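Aeromonas extracellular serine protease (PDB 3WQB) cleaves peptide bonds that follow paired basic residues, one of them lysine, as a secreted, calcium-binding serine protease of the furin subfamily and a probable virulence factor. Local coordinates at residues Y383-R391 and I452-T460. The protein carries 1 engineered substitution. Numbering follows the deposited sequence.
With CA (calcium ion), chain D.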
ATOM      1  N   TYR A 383      -9.081  -7.359  28.857  1.00 17.51           N
ATOM      2  CA  TYR A 383     -10.467  -7.800  28.971  1.00 17.54           C
ATOM      3  C   TYR A 383     -10.607  -8.860  30.044  1.00 17.77           C
ATOM      4  O   TYR A 383      -9.617  -9.402  30.520  1.00 17.94           O
ATOM      5  CB  TYR A 383     -11.000  -8.322  27.631  1.00 17.39           C
ATOM      6  CG  TYR A 383     -10.396  -9.619  27.123  1.00 16.69           C
ATOM      7  CD1 TYR A 383      -9.225  -9.611  26.373  1.00 15.86           C
ATOM      8  CD2 TYR A 383     -11.018 -10.846  27.363  1.00 16.45           C
ATOM      9  CE1 TYR A 383      -8.675 -10.786  25.881  1.00 15.28           C
ATOM     10  CE2 TYR A 383     -10.478 -12.039  26.870  1.00 16.72           C
ATOM     11  CZ  TYR A 383      -9.308 -12.002  26.122  1.00 15.40           C
ATOM     12  OH  TYR A 383      -8.772 -13.170  25.611  1.00 15.96           O
ATOM     13  N   THR A 384     -11.851  -9.148  30.410  1.00 18.09           N
ATOM     14  CA  THR A 384     -12.153 -10.187  31.374  1.00 19.04           C
ATOM     15  C   THR A 384     -12.901 -11.297  30.646  1.00 18.34           C
ATOM     16  O   THR A 384     -13.905 -11.039  29.973  1.00 17.46           O
ATOM     17  CB  THR A 384     -13.002  -9.612  32.536  1.00 19.57           C
ATOM     18  OG1 THR A 384     -12.300  -8.517  33.134  1.00 21.66           O
ATOM     19  CG2 THR A 384     -13.295 -10.669  33.608  1.00 20.26           C
ATOM     20  N   SER A 385     -12.401 -12.524  30.782  1.00 18.55           N
ATOM     21  CA  SER A 385     -13.010 -13.692  30.148  1.00 19.12           C
ATOM     22  C   SER A 385     -14.320 -14.100  30.826  1.00 19.70           C
ATOM     23  O   SER A 385     -14.681 -13.536  31.860  1.00 19.62           O
ATOM     24  CB  SER A 385     -12.034 -14.868  30.163  1.00 18.94           C
ATOM     25  OG  SER A 385     -12.005 -15.470  31.452  1.00 20.19           O
ATOM     26  N   SER A 386     -15.020 -15.089  30.263  1.00 21.01           N
ATOM     27  CA  SER A 386     -16.285 -15.565  30.845  1.00 22.54           C
ATOM     28  C   SER A 386     -16.094 -16.312  32.166  1.00 23.00           C
ATOM     29  O   SER A 386     -17.053 -16.489  32.925  1.00 23.52           O
ATOM     30  CB  SER A 386     -17.071 -16.430  29.854  1.00 22.93           C
ATOM     31  OG  SER A 386     -17.520 -15.656  28.756  1.00 24.72           O
ATOM     32  N   THR A 387     -14.859 -16.728  32.448  1.00 23.37           N
ATOM     33  CA  THR A 387     -14.542 -17.365  33.728  1.00 23.93           C
ATOM     34  C   THR A 387     -13.993 -16.357  34.735  1.00 23.99           C
ATOM     35  O   THR A 387     -13.591 -16.726  35.839  1.00 24.26           O
ATOM     36  CB  THR A 387     -13.546 -18.538  33.573  1.00 24.04           C
ATOM     37  OG1 THR A 387     -12.330 -18.068  32.978  1.00 24.37           O
ATOM     38  CG2 THR A 387     -14.144 -19.649  32.721  1.00 24.88           C
ATOM     39  N   GLY A 388     -13.979 -15.083  34.349  1.00 24.00           N
ATOM     40  CA  GLY A 388     -13.464 -14.026  35.214  1.00 24.48           C
ATOM     41  C   GLY A 388     -11.945 -13.943  35.263  1.00 24.49           C
ATOM     42  O   GLY A 388     -11.387 -13.338  36.179  1.00 25.05           O
ATOM     43  N   LYS A 389     -11.269 -14.554  34.289  1.00 24.43           N
ATOM     44  CA  LYS A 389      -9.820 -14.390  34.154  1.00 24.12           C
ATOM     45  C   LYS A 389      -9.543 -13.050  33.464  1.00 23.89           C
ATOM     46  O   LYS A 389     -10.030 -12.804  32.359  1.00 23.85           O
ATOM     47  CB  LYS A 389      -9.203 -15.553  33.365  1.00 24.29           C
ATOM     48  CG  LYS A 389      -7.674 -15.485  33.217  1.00 25.11           C
ATOM     49  CD  LYS A 389      -7.090 -16.731  32.563  1.00 25.68           C
ATOM     50  CE  LYS A 389      -7.391 -16.802  31.073  1.00 25.68           C
ATOM     51  NZ  LYS A 389      -6.850 -18.045  30.447  1.00 25.13           N
ATOM     52  N   VAL A 390      -8.791 -12.182  34.133  1.00 23.69           N
ATOM     53  CA  VAL A 390      -8.421 -10.877  33.582  1.00 23.26           C
ATOM     54  C   VAL A 390      -7.186 -11.063  32.715  1.00 22.54           C
ATOM     55  O   VAL A 390      -6.135 -11.486  33.199  1.00 22.81           O
ATOM     56  CB  VAL A 390      -8.122  -9.839  34.694  1.00 23.62           C
ATOM     57  CG1 VAL A 390      -7.735  -8.490  34.093  1.00 23.98           C
ATOM     58  CG2 VAL A 390      -9.322  -9.677  35.620  1.00 23.90           C
ATOM     59  N   ARG A 391      -7.322 -10.753  31.430  1.00 21.62           N
ATOM     60  CA  ARG A 391      -6.243 -10.971  30.478  1.00 20.78           C
ATOM     61  C   ARG A 391      -5.679  -9.660  29.962  1.00 20.39           C
ATOM     62  O   ARG A 391      -6.404  -8.683  29.806  1.00 20.78           O
ATOM     63  CB  ARG A 391      -6.725 -11.815  29.297  1.00 20.53           C
ATOM     64  CG  ARG A 391      -7.225 -13.210  29.661  1.00 20.26           C
ATOM     65  CD  ARG A 391      -7.280 -14.102  28.435  1.00 19.42           C
ATOM     66  NE  ARG A 391      -5.956 -14.602  28.073  1.00 18.73           N
ATOM     67  CZ  ARG A 391      -5.547 -14.846  26.829  1.00 19.02           C
ATOM     68  NH1 ARG A 391      -6.344 -14.618  25.792  1.00 18.89           N
ATOM     69  NH2 ARG A 391      -4.320 -15.301  26.619  1.00 19.68           N
ATOM     70  N   ILE A 452     -15.022 -19.901  18.451  1.00 14.65           N
ATOM     71  CA  ILE A 452     -14.352 -18.692  18.920  1.00 14.47           C
ATOM     72  C   ILE A 452     -15.270 -18.069  19.973  1.00 14.62           C
ATOM     73  O   ILE A 452     -16.207 -17.333  19.647  1.00 15.29           O
ATOM     74  CB  ILE A 452     -14.068 -17.671  17.774  1.00 14.06           C
ATOM     75  CG1 ILE A 452     -13.314 -18.328  16.607  1.00 14.43           C
ATOM     76  CG2 ILE A 452     -13.295 -16.465  18.321  1.00 14.36           C
ATOM     77  CD1 ILE A 452     -13.345 -17.526  15.308  1.00 14.64           C
ATOM     78  N   ALA A 453     -15.014 -18.379  21.235  1.00 14.54           N
ATOM     79  CA  ALA A 453     -15.849 -17.855  22.318  1.00 14.52           C
ATOM     80  C   ALA A 453     -15.679 -16.352  22.457  1.00 14.54           C
ATOM     81  O   ALA A 453     -14.607 -15.811  22.171  1.00 14.96           O
ATOM     82  CB  ALA A 453     -15.512 -18.539  23.635  1.00 15.03           C
ATOM     83  N   ASP A 454     -16.738 -15.673  22.889  1.00 14.45           N
ATOM     84  CA  ASP A 454     -16.626 -14.273  23.274  1.00 14.21           C
ATOM     85  C   ASP A 454     -15.578 -14.176  24.386  1.00 14.28           C
ATOM     86  O   ASP A 454     -15.477 -15.080  25.220  1.00 14.68           O
ATOM     87  CB  ASP A 454     -17.980 -13.782  23.784  1.00 14.43           C
ATOM     88  CG  ASP A 454     -18.057 -12.280  23.914  1.00 14.86           C
ATOM     89  OD1 ASP A 454     -17.277 -11.554  23.256  1.00 15.11           O
ATOM     90  OD2 ASP A 454     -18.934 -11.811  24.675  1.00 15.85           O
ATOM     91  N   VAL A 455     -14.783 -13.105  24.381  1.00 13.60           N
ATOM     92  CA  VAL A 455     -13.750 -12.866  25.411  1.00 13.90           C
ATOM     93  C   VAL A 455     -13.044 -14.163  25.831  1.00 13.92           C
ATOM     94  O   VAL A 455     -13.090 -14.582  26.992  1.00 14.53           O
ATOM     95  CB  VAL A 455     -14.289 -12.042  26.643  1.00 13.80           C
ATOM     96  CG1 VAL A 455     -14.474 -10.591  26.259  1.00 14.61           C
ATOM     97  CG2 VAL A 455     -15.602 -12.623  27.241  1.00 14.17           C
ATOM     98  N   GLY A 456     -12.376 -14.795  24.868  1.00 14.15           N
ATOM     99  CA  GLY A 456     -11.863 -16.146  25.069  1.00 14.92           C
ATOM    100  C   GLY A 456     -10.785 -16.272  26.122  1.00 15.37           C
ATOM    101  O   GLY A 456      -9.983 -15.360  26.317  1.00 15.55           O
ATOM    102  N   ASN A 457     -10.767 -17.410  26.808  1.00 16.04           N
ATOM    103  CA  ASN A 457      -9.703 -17.707  27.760  1.00 17.00           C
ATOM    104  C   ASN A 457      -8.361 -17.954  27.103  1.00 16.97           C
ATOM    105  O   ASN A 457      -7.316 -17.745  27.718  1.00 17.53           O
ATOM    106  CB  ASN A 457     -10.080 -18.912  28.617  1.00 17.38           C
ATOM    107  CG  ASN A 457     -10.879 -18.520  29.831  1.00 20.24           C
ATOM    108  OD1 ASN A 457     -10.536 -17.566  30.522  1.00 21.87           O
ATOM    109  ND2 ASN A 457     -11.941 -19.259  30.103  1.00 22.57           N
ATOM    110  N   SER A 458      -8.405 -18.414  25.856  1.00 16.91           N
ATOM    111  CA  SER A 458      -7.218 -18.699  25.072  1.00 16.74           C
ATOM    112  C   SER A 458      -7.625 -18.635  23.606  1.00 16.04           C
ATOM    113  O   SER A 458      -8.813 -18.662  23.297  1.00 15.86           O
ATOM    114  CB  SER A 458      -6.657 -20.087  25.401  1.00 16.97           C
ATOM    115  OG  SER A 458      -7.564 -21.109  25.045  1.00 18.79           O
ATOM    116  N   PRO A 459      -6.641 -18.549  22.695  1.00 15.85           N
ATOM    117  CA  PRO A 459      -6.978 -18.485  21.282  1.00 15.64           C
ATOM    118  C   PRO A 459      -7.597 -19.768  20.745  1.00 15.00           C
ATOM    119  O   PRO A 459      -7.323 -20.865  21.237  1.00 16.26           O
ATOM    120  CB  PRO A 459      -5.626 -18.264  20.607  1.00 15.73           C
ATOM    121  CG  PRO A 459      -4.763 -17.664  21.649  1.00 17.00           C
ATOM    122  CD  PRO A 459      -5.211 -18.289  22.935  1.00 15.95           C
ATOM    123  N   THR A 460      -8.442 -19.601  19.740  1.00 14.23           N
ATOM    124  CA  THR A 460      -8.863 -20.688  18.880  1.00 14.09           C
ATOM    125  C   THR A 460      -7.682 -20.932  17.955  1.00 13.66           C
ATOM    126  O   THR A 460      -7.222 -20.017  17.281  1.00 13.80           O
ATOM    127  CB  THR A 460     -10.101 -20.260  18.095  1.00 13.68           C
ATOM    128  OG1 THR A 460     -11.126 -19.882  19.021  1.00 14.36           O
ATOM    129  CG2 THR A 460     -10.601 -21.369  17.184  1.00 14.45           C
TER
HETATM  130 CA    CA D 902     -16.827 -10.130  21.538  1.00 13.46          CA
HETATM  131  O   HOH W   1     -14.517 -16.671  27.978  1.00 24.22           O
HETATM  132  O   HOH W   2     -17.453 -16.638  26.321  1.00 26.12           O
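S385 OG has three hydrogen-bond partners: it donates to N457 OD1 at 2.7 Å and accepts from the backbone N atoms of T387 and K389, the former bond making an ST turn. With chi1 at 78°, OG lies between its own backbone N and carbonyl carbon, at the first residue of the type I turn S385-G388 that joins strands 379-384 and 390-396. It meets the N457 amide from above the carbonyl plane, 35° out of it. The other end of that amide is held too, since ND2 donates to T387 OG1 at 3.1 Å, nearly within the amide plane; two bonds thus probably fix the orientation of the N457 amide.

Backbone carbonyls of the 452-460 loop take the next donors. K389 bends at chi3 (73°) to bring NZ within 2.8 Å of N457 O. Y383 OH gives its proton to G456 O at 2.6 Å, in the carbonyl plane, and accepts from R391 NH1 at 2.8 Å, so the buried phenol both gives and receives. The R391 guanidinium lays one face against N457 O, whose 3.4 Å distance from NE has too poor an angle for a hydrogen bond. V455 CB packs at 3.6 Å from Y383 CD2, the two side chains running past each other in opposite directions, while one water joins S386 N to V455 O and a second links S386 OG to D454 O.

D454 OD1 binds calcium with D488, D553, A555, N578 and N579 of the P-domain. The 383-391 hairpin therefore clasps the loop carrying a calcium ligand, and its two basic side chains probably add electrostatic stabilisation to the loop's carbonyl oxygens.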